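Local coordinates for protein L-Ribose isomerase (Acinetobacter, PDB 4Q0S) that interconverts L-ribose and its ketose, probably L-ribulose, most likely at a metal-containing sugar pocket inside its cupin barrel, at residues A55-D59 with P70-M74; K112-P116 with S174-L178; T123-E127 with K190-H194; E132-S138 with L198-P204. The contacts are given in a common frame with arbitrary orientation. Numbering follows the deposited sequence.

Contact 1: A55-D59 with P70-M74; sequences ADQYD and PYEAM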
loop_
_atom_site.group_PDB
_atom_site.type_symbol
_atom_site.label_atom_id
_atom_site.label_comp_id
_atom_site.label_asym_id
_atom_site.label_seq_id
_atom_site.Cartn_x
_atom_site.Cartn_y
_atom_site.Cartn_z
ATOM N N ALA A 55 -30.298 4.168 19.359
ATOM C CA ALA A 55 -31.266 3.135 19.005
ATOM C C ALA A 55 -31.867 3.261 17.608
ATOM O O ALA A 55 -32.020 2.264 16.906
ATOM C CB ALA A 55 -32.386 3.112 20.043
ATOM N N ASP A 56 -32.217 4.474 17.199
ATOM C CA ASP A 56 -32.806 4.655 15.881
ATOM C C ASP A 56 -31.774 4.620 14.753
ATOM O O ASP A 56 -32.121 4.787 13.582
ATOM C CB ASP A 56 -33.598 5.967 15.826
ATOM C CG ASP A 56 -32.790 7.154 16.299
ATOM O OD1 ASP A 56 -31.650 7.327 15.818
ATOM O OD2 ASP A 56 -33.296 7.920 17.147
ATOM N N GLN A 57 -30.509 4.399 15.101
ATOM C CA GLN A 57 -29.455 4.348 14.091
ATOM C C GLN A 57 -29.187 2.932 13.617
ATOM O O GLN A 57 -28.504 2.722 12.615
ATOM C CB GLN A 57 -28.169 4.980 14.624
ATOM C CG GLN A 57 -28.299 6.480 14.802
ATOM C CD GLN A 57 -28.881 7.139 13.570
ATOM O OE1 GLN A 57 -28.244 7.197 12.520
ATOM N NE2 GLN A 57 -30.109 7.625 13.686
ATOM N N TYR A 58 -29.730 1.960 14.338
ATOM C CA TYR A 58 -29.559 0.567 13.962
ATOM C C TYR A 58 -30.252 0.296 12.637
ATOM O O TYR A 58 -29.947 -0.683 11.960
ATOM C CB TYR A 58 -30.107 -0.337 15.064
ATOM C CG TYR A 58 -29.140 -0.483 16.212
ATOM C CD1 TYR A 58 -28.085 -1.393 16.143
ATOM C CD2 TYR A 58 -29.238 0.329 17.342
ATOM C CE1 TYR A 58 -27.151 -1.492 17.168
ATOM C CE2 TYR A 58 -28.305 0.241 18.373
ATOM C CZ TYR A 58 -27.263 -0.669 18.278
ATOM O OH TYR A 58 -26.316 -0.735 19.278
ATOM N N ASP A 59 -31.173 1.177 12.255
ATOM C CA ASP A 59 -31.871 1.009 10.987
ATOM C C ASP A 59 -30.891 1.115 9.826
ATOM O O ASP A 59 -31.261 0.919 8.671
ATOM C CB ASP A 59 -32.978 2.055 10.814
ATOM C CG ASP A 59 -34.283 1.646 11.478
ATOM O OD1 ASP A 59 -34.594 0.437 11.496
ATOM O OD2 ASP A 59 -35.008 2.537 11.966
ATOM N N PRO A 70 -28.181 7.980 4.921
ATOM C CA PRO A 70 -27.637 8.776 6.024
ATOM C C PRO A 70 -27.957 8.251 7.424
ATOM O O PRO A 70 -29.085 8.378 7.914
ATOM C CB PRO A 70 -28.232 10.159 5.776
ATOM C CG PRO A 70 -29.574 9.838 5.178
ATOM C CD PRO A 70 -29.235 8.724 4.205
ATOM N N TYR A 71 -26.954 7.649 8.058
ATOM C CA TYR A 71 -27.091 7.134 9.412
ATOM C C TYR A 71 -25.813 7.473 10.167
ATOM O O TYR A 71 -24.785 7.770 9.552
ATOM C CB TYR A 71 -27.326 5.621 9.395
ATOM C CG TYR A 71 -28.748 5.243 9.037
ATOM C CD1 TYR A 71 -29.767 5.316 9.990
ATOM C CD2 TYR A 71 -29.083 4.854 7.741
ATOM C CE1 TYR A 71 -31.090 5.014 9.660
ATOM C CE2 TYR A 71 -30.403 4.551 7.397
ATOM C CZ TYR A 71 -31.401 4.634 8.364
ATOM O OH TYR A 71 -32.708 4.352 8.031
ATOM N N GLU A 72 -25.883 7.451 11.495
ATOM C CA GLU A 72 -24.723 7.769 12.310
ATOM C C GLU A 72 -24.177 6.485 12.925
ATOM O O GLU A 72 -24.708 5.955 13.910
ATOM C CB GLU A 72 -25.107 8.811 13.376
ATOM C CG GLU A 72 -25.788 10.025 12.728
ATOM C CD GLU A 72 -26.127 11.161 13.684
ATOM O OE1 GLU A 72 -26.311 10.916 14.894
ATOM O OE2 GLU A 72 -26.225 12.309 13.203
ATOM N N ALA A 73 -23.113 5.987 12.301
ATOM C CA ALA A 73 -22.455 4.756 12.708
ATOM C C ALA A 73 -21.071 4.725 12.062
ATOM O O ALA A 73 -20.867 5.274 10.973
ATOM C CB ALA A 73 -23.272 3.557 12.256
ATOM N N MET A 74 -20.126 4.071 12.726
ATOM C CA MET A 74 -18.768 4.009 12.212
ATOM C C MET A 74 -17.988 2.939 12.939
ATOM O O MET A 74 -18.456 2.364 13.924
ATOM C CB MET A 74 -18.064 5.342 12.449
ATOM C CG MET A 74 -17.733 5.552 13.923
ATOM S SD MET A 74 -17.217 7.217 14.326
ATOM C CE MET A 74 -15.653 7.276 13.424
HETATM O O HOH W 1 -34.583 5.089 9.750
#

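Contact 2: K112-P116 with S174-L178; sequences KFCPP and SYEKL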
loop_
_atom_site.group_PDB
_atom_site.type_symbol
_atom_site.label_atom_id
_atom_site.label_comp_id
_atom_site.label_asym_id
_atom_site.label_seq_id
_atom_site.Cartn_x
_atom_site.Cartn_y
_atom_site.Cartn_z
ATOM N N LYS A 112 -22.768 7.536 5.634
ATOM C CA LYS A 112 -22.770 7.462 7.096
ATOM C C LYS A 112 -21.952 8.581 7.759
ATOM O O LYS A 112 -21.056 9.157 7.141
ATOM C CB LYS A 112 -22.271 6.079 7.529
ATOM C CG LYS A 112 -23.009 4.914 6.832
ATOM C CD LYS A 112 -24.397 4.689 7.415
ATOM C CE LYS A 112 -25.130 3.502 6.766
ATOM N NZ LYS A 112 -25.623 3.783 5.391
ATOM N N PHE A 113 -22.265 8.877 9.021
ATOM C CA PHE A 113 -21.600 9.955 9.753
ATOM C C PHE A 113 -21.037 9.599 11.124
ATOM O O PHE A 113 -21.463 8.640 11.761
ATOM C CB PHE A 113 -22.579 11.107 10.070
ATOM C CG PHE A 113 -23.227 11.752 8.885
ATOM C CD1 PHE A 113 -24.154 11.063 8.110
ATOM C CD2 PHE A 113 -22.972 13.089 8.596
ATOM C CE1 PHE A 113 -24.824 11.704 7.066
ATOM C CE2 PHE A 113 -23.630 13.737 7.562
ATOM C CZ PHE A 113 -24.558 13.048 6.793
ATOM N N CYS A 114 -20.078 10.415 11.562
ATOM C CA CYS A 114 -19.558 10.360 12.922
ATOM C C CYS A 114 -20.370 11.612 13.315
ATOM O O CYS A 114 -20.097 12.709 12.834
ATOM C CB CYS A 114 -18.069 10.668 12.997
ATOM S SG CYS A 114 -17.475 10.894 14.708
ATOM N N PRO A 115 -21.395 11.455 14.163
ATOM C CA PRO A 115 -22.267 12.557 14.595
ATOM C C PRO A 115 -21.696 13.784 15.313
ATOM O O PRO A 115 -20.634 13.735 15.934
ATOM C CB PRO A 115 -23.320 11.834 15.431
ATOM C CG PRO A 115 -22.517 10.774 16.090
ATOM C CD PRO A 115 -21.676 10.238 14.941
ATOM N N PRO A 116 -22.413 14.919 15.217
ATOM C CA PRO A 116 -22.004 16.171 15.855
ATOM C C PRO A 116 -21.683 15.987 17.330
ATOM O O PRO A 116 -22.482 15.430 18.089
ATOM C CB PRO A 116 -23.218 17.068 15.648
ATOM C CG PRO A 116 -23.686 16.662 14.293
ATOM C CD PRO A 116 -23.603 15.135 14.369
ATOM N N SER A 174 -29.124 18.628 14.806
ATOM C CA SER A 174 -27.886 18.493 15.565
ATOM C C SER A 174 -26.698 19.062 14.788
ATOM O O SER A 174 -25.647 19.342 15.365
ATOM C CB SER A 174 -27.625 17.021 15.911
ATOM O OG SER A 174 -27.343 16.258 14.749
ATOM N N TYR A 175 -26.882 19.249 13.484
ATOM C CA TYR A 175 -25.823 19.766 12.618
ATOM C C TYR A 175 -25.860 21.281 12.391
ATOM O O TYR A 175 -24.910 21.852 11.854
ATOM C CB TYR A 175 -25.875 19.064 11.257
ATOM C CG TYR A 175 -25.560 17.583 11.298
ATOM C CD1 TYR A 175 -26.490 16.662 11.782
ATOM C CD2 TYR A 175 -24.320 17.107 10.864
ATOM C CE1 TYR A 175 -26.193 15.302 11.833
ATOM C CE2 TYR A 175 -24.010 15.748 10.912
ATOM C CZ TYR A 175 -24.949 14.851 11.397
ATOM O OH TYR A 175 -24.639 13.507 11.456
ATOM N N GLU A 176 -26.957 21.913 12.804
ATOM C CA GLU A 176 -27.171 23.351 12.643
ATOM C C GLU A 176 -25.966 24.256 12.865
ATOM O O GLU A 176 -25.641 25.079 12.014
ATOM C CB GLU A 176 -28.299 23.816 13.565
ATOM C CG GLU A 176 -29.696 23.648 13.003
ATOM C CD GLU A 176 -29.905 24.448 11.733
ATOM O OE1 GLU A 176 -29.649 23.904 10.637
ATOM O OE2 GLU A 176 -30.315 25.625 11.833
ATOM N N LYS A 177 -25.312 24.110 14.010
ATOM C CA LYS A 177 -24.162 24.943 14.355
ATOM C C LYS A 177 -22.840 24.596 13.670
ATOM O O LYS A 177 -21.873 25.358 13.764
ATOM C CB LYS A 177 -23.947 24.930 15.873
ATOM C CG LYS A 177 -24.968 25.726 16.668
ATOM C CD LYS A 177 -24.679 25.614 18.157
ATOM C CE LYS A 177 -25.363 26.712 18.958
ATOM N NZ LYS A 177 -26.845 26.673 18.858
ATOM N N LEU A 178 -22.780 23.450 12.999
ATOM C CA LEU A 178 -21.550 23.044 12.321
ATOM C C LEU A 178 -21.585 23.576 10.897
ATOM O O LEU A 178 -21.602 22.813 9.928
ATOM C CB LEU A 178 -21.420 21.514 12.325
ATOM C CG LEU A 178 -21.189 20.895 13.709
ATOM C CD1 LEU A 178 -22.393 21.157 14.615
ATOM C CD2 LEU A 178 -20.944 19.394 13.563
#

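Contact 3: T123-E127 with K190-H194; sequences TESYE and KFVMH. With CO (cobalt (II) ion), chain B; RB0 (D-ribitol), chain D; RB0 (D-ribitol), chain C.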
loop_
_atom_site.group_PDB
_atom_site.type_symbol
_atom_site.label_atom_id
_atom_site.label_comp_id
_atom_site.label_asym_id
_atom_site.label_seq_id
_atom_site.Cartn_x
_atom_site.Cartn_y
_atom_site.Cartn_z
ATOM N N THR A 123 -8.090 17.121 21.581
ATOM C CA THR A 123 -7.812 17.815 20.332
ATOM C C THR A 123 -7.452 16.701 19.333
ATOM O O THR A 123 -6.637 15.820 19.639
ATOM C CB THR A 123 -6.617 18.782 20.475
ATOM O OG1 THR A 123 -7.025 19.943 21.211
ATOM C CG2 THR A 123 -6.102 19.199 19.099
ATOM N N GLU A 124 -8.059 16.747 18.147
ATOM C CA GLU A 124 -7.836 15.734 17.115
ATOM C C GLU A 124 -7.133 16.285 15.871
ATOM O O GLU A 124 -7.051 17.496 15.671
ATOM C CB GLU A 124 -9.181 15.141 16.664
ATOM C CG GLU A 124 -10.076 14.620 17.787
ATOM C CD GLU A 124 -11.501 14.315 17.327
ATOM O OE1 GLU A 124 -11.806 14.460 16.126
ATOM O OE2 GLU A 124 -12.330 13.939 18.178
ATOM N N SER A 125 -6.633 15.367 15.045
ATOM C CA SER A 125 -5.986 15.692 13.779
ATOM C C SER A 125 -6.406 14.563 12.840
ATOM O O SER A 125 -6.496 13.402 13.264
ATOM C CB SER A 125 -4.460 15.729 13.915
ATOM O OG SER A 125 -3.906 14.423 13.986
ATOM N N TYR A 126 -6.679 14.896 11.579
ATOM C CA TYR A 126 -7.120 13.893 10.617
ATOM C C TYR A 126 -6.187 13.700 9.438
ATOM O O TYR A 126 -5.620 14.653 8.909
ATOM C CB TYR A 126 -8.502 14.245 10.048
ATOM C CG TYR A 126 -9.524 14.657 11.072
ATOM C CD1 TYR A 126 -9.794 13.853 12.174
ATOM C CD2 TYR A 126 -10.231 15.853 10.931
ATOM C CE1 TYR A 126 -10.743 14.224 13.117
ATOM C CE2 TYR A 126 -11.185 16.237 11.866
ATOM C CZ TYR A 126 -11.436 15.419 12.958
ATOM O OH TYR A 126 -12.360 15.801 13.902
ATOM N N GLU A 127 -6.068 12.450 9.017
ATOM C CA GLU A 127 -5.256 12.073 7.870
ATOM C C GLU A 127 -6.122 11.093 7.081
ATOM O O GLU A 127 -6.407 9.999 7.561
ATOM C CB GLU A 127 -3.971 11.376 8.332
ATOM C CG GLU A 127 -3.072 10.908 7.200
ATOM C CD GLU A 127 -2.035 9.892 7.654
ATOM O OE1 GLU A 127 -1.390 10.116 8.699
ATOM O OE2 GLU A 127 -1.860 8.873 6.956
ATOM N N LYS A 190 -2.132 17.546 7.366
ATOM C CA LYS A 190 -2.877 17.027 8.509
ATOM C C LYS A 190 -3.880 18.105 8.925
ATOM O O LYS A 190 -3.557 19.290 8.894
ATOM C CB LYS A 190 -1.923 16.740 9.671
ATOM C CG LYS A 190 -1.057 15.501 9.489
ATOM C CD LYS A 190 -1.765 14.259 10.007
ATOM C CE LYS A 190 -0.826 13.068 10.084
ATOM N NZ LYS A 190 -1.491 11.876 10.683
ATOM N N PHE A 191 -5.085 17.696 9.313
ATOM C CA PHE A 191 -6.126 18.641 9.710
ATOM C C PHE A 191 -6.401 18.597 11.204
ATOM O O PHE A 191 -6.786 17.553 11.740
ATOM C CB PHE A 191 -7.427 18.342 8.965
ATOM C CG PHE A 191 -8.431 19.452 9.048
ATOM C CD1 PHE A 191 -8.464 20.447 8.077
ATOM C CD2 PHE A 191 -9.329 19.522 10.116
ATOM C CE1 PHE A 191 -9.382 21.502 8.165
ATOM C CE2 PHE A 191 -10.245 20.568 10.215
ATOM C CZ PHE A 191 -10.271 21.559 9.237
ATOM N N VAL A 192 -6.228 19.737 11.869
ATOM C CA VAL A 192 -6.433 19.826 13.312
ATOM C C VAL A 192 -7.825 20.282 13.750
ATOM O O VAL A 192 -8.340 21.302 13.294
ATOM C CB VAL A 192 -5.389 20.784 13.958
ATOM C CG1 VAL A 192 -5.669 20.956 15.449
ATOM C CG2 VAL A 192 -3.990 20.229 13.747
ATOM N N MET A 193 -8.431 19.509 14.640
ATOM C CA MET A 193 -9.738 19.850 15.185
ATOM C C MET A 193 -9.472 20.116 16.663
ATOM O O MET A 193 -9.352 19.180 17.456
ATOM C CB MET A 193 -10.717 18.683 15.028
ATOM C CG MET A 193 -12.126 18.961 15.566
ATOM S SD MET A 193 -12.923 20.394 14.774
ATOM C CE MET A 193 -12.981 19.856 13.030
ATOM N N HIS A 194 -9.353 21.391 17.030
ATOM C CA HIS A 194 -9.080 21.733 18.422
ATOM C C HIS A 194 -10.195 21.298 19.351
ATOM O O HIS A 194 -11.363 21.206 18.956
ATOM C CB HIS A 194 -8.866 23.243 18.588
ATOM C CG HIS A 194 -7.568 23.737 18.033
ATOM N ND1 HIS A 194 -6.348 23.223 18.419
ATOM C CD2 HIS A 194 -7.297 24.717 17.139
ATOM C CE1 HIS A 194 -5.381 23.865 17.787
ATOM N NE2 HIS A 194 -5.930 24.777 17.004
HETATM CO CO CO B . -14.268 13.870 18.062
HETATM C C1 RB0 D . -3.429 23.513 8.130
HETATM O O1 RB0 D . -2.294 23.093 7.396
HETATM C C2 RB0 D . -4.576 22.560 7.851
HETATM O O2 RB0 D . -4.789 22.492 6.449
HETATM C C3 RB0 D . -5.855 23.041 8.541
HETATM O O3 RB0 D . -6.226 24.319 8.046
HETATM C C4 RB0 D . -5.735 23.096 10.064
HETATM O O4 RB0 D . -5.136 21.901 10.544
HETATM C C5 RB0 D . -7.123 23.265 10.671
HETATM O O5 RB0 D . -7.047 23.228 12.083
HETATM C C1 RB0 C . -16.005 9.450 17.963
HETATM O O1 RB0 C . -16.940 8.645 18.661
HETATM C C2 RB0 C . -14.607 9.186 18.502
HETATM O O2 RB0 C . -14.468 9.763 19.798
HETATM C C3 RB0 C . -13.540 9.741 17.535
HETATM O O3 RB0 C . -12.252 9.292 17.930
HETATM C C4 RB0 C . -13.546 11.271 17.441
HETATM O O4 RB0 C . -14.174 11.825 18.587
HETATM C C5 RB0 C . -14.277 11.718 16.178
HETATM O O5 RB0 C . -14.138 13.128 16.004
HETATM O O HOH W 2 -5.717 22.290 20.754
HETATM O O HOH W 3 -3.926 12.335 11.738
#

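Contact 4: E132-S138 with L198-P204; sequences EMEVFYS and LHAFRCP. With CO (cobalt (II) ion), chain B; RB0 (D-ribitol), chain C.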
loop_
_atom_site.group_PDB
_atom_site.type_symbol
_atom_site.label_atom_id
_atom_site.label_comp_id
_atom_site.label_asym_id
_atom_site.label_seq_id
_atom_site.Cartn_x
_atom_site.Cartn_y
_atom_site.Cartn_z
ATOM N N GLU A 132 -12.720 10.080 0.742
ATOM C CA GLU A 132 -12.659 11.508 1.024
ATOM C C GLU A 132 -13.481 11.773 2.260
ATOM O O GLU A 132 -14.483 11.107 2.507
ATOM C CB GLU A 132 -13.189 12.327 -0.156
ATOM C CG GLU A 132 -12.533 11.957 -1.477
ATOM C CD GLU A 132 -12.451 13.111 -2.459
ATOM O OE1 GLU A 132 -13.330 14.001 -2.434
ATOM O OE2 GLU A 132 -11.503 13.117 -3.272
ATOM N N MET A 133 -13.048 12.749 3.039
ATOM C CA MET A 133 -13.723 13.063 4.275
ATOM C C MET A 133 -14.350 14.444 4.261
ATOM O O MET A 133 -13.674 15.448 4.018
ATOM C CB MET A 133 -12.717 12.944 5.416
ATOM C CG MET A 133 -13.231 13.322 6.778
ATOM S SD MET A 133 -11.845 13.393 7.916
ATOM C CE MET A 133 -12.647 12.980 9.489
ATOM N N GLU A 134 -15.656 14.489 4.505
ATOM C CA GLU A 134 -16.366 15.754 4.554
ATOM C C GLU A 134 -16.590 16.080 6.017
ATOM O O GLU A 134 -17.337 15.394 6.723
ATOM C CB GLU A 134 -17.692 15.667 3.792
ATOM C CG GLU A 134 -17.492 15.648 2.282
ATOM C CD GLU A 134 -18.790 15.768 1.498
ATOM O OE1 GLU A 134 -18.869 16.659 0.630
ATOM O OE2 GLU A 134 -19.722 14.978 1.736
ATOM N N VAL A 135 -15.905 17.122 6.468
ATOM C CA VAL A 135 -15.973 17.558 7.853
ATOM C C VAL A 135 -16.868 18.779 7.998
ATOM O O VAL A 135 -16.796 19.723 7.211
ATOM C CB VAL A 135 -14.559 17.908 8.391
ATOM C CG1 VAL A 135 -14.609 18.136 9.899
ATOM C CG2 VAL A 135 -13.582 16.788 8.057
ATOM N N PHE A 136 -17.725 18.736 9.007
ATOM C CA PHE A 136 -18.635 19.828 9.302
ATOM C C PHE A 136 -18.221 20.241 10.703
ATOM O O PHE A 136 -18.039 19.388 11.575
ATOM C CB PHE A 136 -20.081 19.317 9.285
ATOM C CG PHE A 136 -20.426 18.529 8.047
ATOM C CD1 PHE A 136 -20.707 19.176 6.843
ATOM C CD2 PHE A 136 -20.416 17.137 8.072
ATOM C CE1 PHE A 136 -20.971 18.446 5.680
ATOM C CE2 PHE A 136 -20.677 16.400 6.918
ATOM C CZ PHE A 136 -20.955 17.055 5.718
ATOM N N TYR A 137 -18.039 21.539 10.925
ATOM C CA TYR A 137 -17.625 21.984 12.242
ATOM C C TYR A 137 -17.936 23.444 12.537
ATOM O O TYR A 137 -18.272 24.223 11.646
ATOM C CB TYR A 137 -16.123 21.761 12.420
ATOM C CG TYR A 137 -15.275 22.633 11.520
ATOM C CD1 TYR A 137 -15.137 22.344 10.166
ATOM C CD2 TYR A 137 -14.613 23.756 12.026
ATOM C CE1 TYR A 137 -14.358 23.141 9.332
ATOM C CE2 TYR A 137 -13.835 24.566 11.199
ATOM C CZ TYR A 137 -13.710 24.251 9.855
ATOM O OH TYR A 137 -12.925 25.023 9.031
ATOM N N SER A 138 -17.807 23.794 13.814
ATOM C CA SER A 138 -18.029 25.155 14.282
ATOM C C SER A 138 -16.645 25.769 14.448
ATOM O O SER A 138 -15.824 25.264 15.209
ATOM C CB SER A 138 -18.752 25.150 15.629
ATOM O OG SER A 138 -18.912 26.476 16.112
ATOM N N LEU A 198 -17.216 21.937 18.004
ATOM C CA LEU A 198 -18.213 21.002 17.509
ATOM C C LEU A 198 -17.748 20.481 16.158
ATOM O O LEU A 198 -17.278 21.245 15.313
ATOM C CB LEU A 198 -19.563 21.691 17.325
ATOM C CG LEU A 198 -20.373 22.053 18.568
ATOM C CD1 LEU A 198 -21.488 23.011 18.169
ATOM C CD2 LEU A 198 -20.941 20.785 19.201
ATOM N N HIS A 199 -17.871 19.178 15.951
ATOM C CA HIS A 199 -17.474 18.602 14.680
ATOM C C HIS A 199 -18.203 17.304 14.385
ATOM O O HIS A 199 -18.723 16.638 15.282
ATOM C CB HIS A 199 -15.956 18.383 14.625
ATOM C CG HIS A 199 -15.423 17.500 15.709
ATOM N ND1 HIS A 199 -15.294 17.917 17.017
ATOM C CD2 HIS A 199 -15.008 16.211 15.684
ATOM C CE1 HIS A 199 -14.823 16.923 17.750
ATOM N NE2 HIS A 199 -14.642 15.875 16.965
ATOM N N ALA A 200 -18.254 16.984 13.099
ATOM C CA ALA A 200 -18.891 15.786 12.589
ATOM C C ALA A 200 -18.287 15.570 11.208
ATOM O O ALA A 200 -17.686 16.480 10.635
ATOM C CB ALA A 200 -20.404 15.994 12.474
ATOM N N PHE A 201 -18.421 14.363 10.678
ATOM C CA PHE A 201 -17.892 14.088 9.359
ATOM C C PHE A 201 -18.561 12.874 8.748
ATOM O O PHE A 201 -19.092 12.023 9.457
ATOM C CB PHE A 201 -16.369 13.914 9.416
ATOM C CG PHE A 201 -15.897 12.828 10.349
ATOM C CD1 PHE A 201 -15.887 11.495 9.944
ATOM C CD2 PHE A 201 -15.424 13.146 11.622
ATOM C CE1 PHE A 201 -15.404 10.491 10.797
ATOM C CE2 PHE A 201 -14.940 12.152 12.481
ATOM C CZ PHE A 201 -14.929 10.822 12.065
ATOM N N ARG A 202 -18.551 12.813 7.423
ATOM C CA ARG A 202 -19.161 11.700 6.720
ATOM C C ARG A 202 -18.342 11.338 5.495
ATOM O O ARG A 202 -17.457 12.082 5.068
ATOM C CB ARG A 202 -20.568 12.064 6.230
ATOM C CG ARG A 202 -20.549 12.979 5.003
ATOM C CD ARG A 202 -21.906 13.064 4.294
ATOM N NE ARG A 202 -21.795 13.783 3.025
ATOM C CZ ARG A 202 -22.791 13.939 2.157
ATOM N NH1 ARG A 202 -23.990 13.426 2.414
ATOM N NH2 ARG A 202 -22.584 14.597 1.021
ATOM N N CYS A 203 -18.676 10.182 4.939
ATOM C CA CYS A 203 -18.082 9.690 3.720
ATOM C C CYS A 203 -19.134 10.060 2.675
ATOM O O CYS A 203 -20.323 9.826 2.890
ATOM C CB CYS A 203 -17.936 8.168 3.780
ATOM S SG CYS A 203 -17.454 7.405 2.220
ATOM N N PRO A 204 -18.727 10.680 1.559
ATOM C CA PRO A 204 -19.719 11.037 0.536
ATOM C C PRO A 204 -20.522 9.787 0.166
ATOM O O PRO A 204 -19.966 8.691 0.077
ATOM C CB PRO A 204 -18.857 11.536 -0.619
ATOM C CG PRO A 204 -17.687 12.136 0.075
ATOM C CD PRO A 204 -17.379 11.126 1.165
HETATM CO CO CO B . -14.268 13.870 18.062
HETATM C C1 RB0 C . -16.005 9.450 17.963
HETATM O O1 RB0 C . -16.940 8.645 18.661
HETATM C C2 RB0 C . -14.607 9.186 18.502
HETATM O O2 RB0 C . -14.468 9.763 19.798
HETATM C C3 RB0 C . -13.540 9.741 17.535
HETATM O O3 RB0 C . -12.252 9.292 17.930
HETATM C C4 RB0 C . -13.546 11.271 17.441
HETATM O O4 RB0 C . -14.174 11.825 18.587
HETATM C C5 RB0 C . -14.277 11.718 16.178
HETATM O O5 RB0 C . -14.138 13.128 16.004
HETATM O O HOH W 4 -20.994 16.741 -1.032
#

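Contact 1: A55-D59 with P70-M74
In this cupin barrel the contact lies on the connection between the neighbouring antiparallel strands 50-52 and 73-82: the 3-10 segment at 55-57 folds back against the residues that lead into strand 73-82. The two backbones come closest at Gln57 and Tyr71, with CA atoms 5.9 Å apart, and the segments bury 258 Å² between them.

Direct polar contact rests on one side chain. The CA-to-CB bond of Gln57 points sideways, but its m,m conformation swings the amide across, so that Glu72 N donates to Gln57 OE1 at 2.6 Å with an N-H...O angle of 165°. The other end of the amide is held within its own segment, where Gln57 NE2 donates to Asp56 OD1 at 2.6 Å and 168°. The carboxylates of Asp56 and Glu72 both form salt bridges with Arg171, and Glu72 OE2 is also hydrogen-bonded to Tyr175 OH.

Van der Waals contacts centre on Tyr71, whose CA-to-CB bond points toward the 55-59 segment. Gln57 OE1 and Asp56 O lie near the plane of its ring, at the edge, while the backbone carbon of Asp59 sits over one face. Asp59 CB approaches Tyr71 OH at 3.6 Å.

One water bridges the two segments. It lies 2.6 Å from Tyr71 OH and donates a weak bond of 3.4 Å to Asp59 OD2, whereas Asp59 OD1 accepts from Arg14 N.

Contact 2: K112-P116 with S174-L178
A proline-aromatic CH-pi contact joins strand 113-118 of the cupin barrel, where the chain turns a corner at Pro116, to a type I turn spanning Tyr175 to Leu178. Leu178 N closes that turn on Tyr175 O at 2.9 Å.

The CA-to-CB bond of Tyr175 points sideways, yet its m rotamer (chi1 -66°, chi2 75°) carries the ring over the strand. Pro116, puckered C-gamma exo, presents its CG-CD edge to the face of the ring: CG is 3.4 Å from the Tyr175 ring centroid and 6° off the normal. Phe113 is also in the m rotamer and points toward the loop. The edge of Tyr175 faces its ring in an offset edge-to-face pair, with centroids 5.4 Å apart and planes at 70°. The hydroxyl of Tyr175 reaches on to Glu72.

Ser174, in the p rotamer, directs OG to within 3.7 Å of Pro116 CG while bonding to Arg171 O. Leu178 adds a second apolar contact to the proline, Leu178 CD2 lying 3.9 Å from Pro116 CB.

Contact 3: T123-E127 with K190-H194
Two sugar-alcohol sites flank this antiparallel strand pair: one at the cobalt centre of the cupin barrel, the other at the edge of strand 191-193. Glu124-Met193 and Tyr126-Phe191 are hydrogen-bonded pairs and Ser125-Val192 is the non-hydrogen-bonded pair between them; the short strand axes make 151°. Glu124 N donates to Met193 O at 2.8 Å and Met193 N returns to Glu124 O at 2.6 Å.

On the face bearing Glu124, Tyr126, Phe191 and Met193, Glu124 OE2 binds cobalt at 1.9 Å, and Tyr126 OH donates to Glu124 OE1 at 2.7 Å, fixing the carboxylate. The same ion takes O4 and O5 of one ribitol. At the edge, Val192 N donates to O4 of the second ribitol at 2.8 Å, and its O5 donates to Val192 O at 2.6 Å.

Lys190 NZ and Glu127 OE1 form a salt bridge of 2.7 Å, each with a further charged partner on a second subunit, Asp103 and Arg214 respectively. Within the sheet, strand 124-130 lies between 211-217 and the outermost strand 191-193, while Phe191 packs against strand 180-185.

Contact 4: E132-S138 with L198-P204
Most striking here is a methionine methyl lying over the face of an aromatic ring across two antiparallel strands: Met133 CE lies 3.5 Å from the Phe201 ring centroid, 16° off the normal, a CH-pi contact. Met133 SD, 5.1 Å from that centroid and oblique, adds a Met-aromatic contact.

The strands run at 157°. Glu134 N donates to Arg202 O at 3.1 Å and Arg202 N to Glu134 O at 2.9 Å; Phe136 N and Ala200 O make the shortest backbone bond of the ladder, 2.8 Å at 177°. Glu134 and Arg202 share a face and form a salt bridge, with Arg202 NE 2.7 Å from Glu134 OE2; Glu134 OE1 is hydrogen-bonded to Tyr181 OH. On the face of Val135, Tyr137, His199 and Phe201, the p rotamer of His199 brings its NE2 to cobalt at 2.3 Å, completing with His117, His119 and Glu124 the protein ligands of the metal site, while His199 ND1 is hydrogen-bonded to His197 O. The Phe201 ring edge lies beside the bound ribitol.

In the sheet, strand 132-137 has 180-185 on its outer flank, and strand 199-202 has 113-118 as its neighbour on the side away from 132-137.

From the N terminus, contact 1 closes first, folding back the connection between strands 50-52 and 73-82 before the others open. Contacts 2, 3 and 4 then open in turn at 112-116, 123-127 and 132-138 and close in the same order at 174-178, 190-194 and 198-204, so every pair of them crosses and none nests. Contact 1 meets contact 2 through Tyr71 O and Phe113 N, 2.8 Å apart, linking the two barrel sheets. Contacts 2 and 4 share the five-stranded sheet, joined where Cys114 N lies 2.8 Å from Phe201 O. Contact 3 belongs to the six-stranded sheet; it and contact 4 supply ligands to one cobalt ion from different sheets.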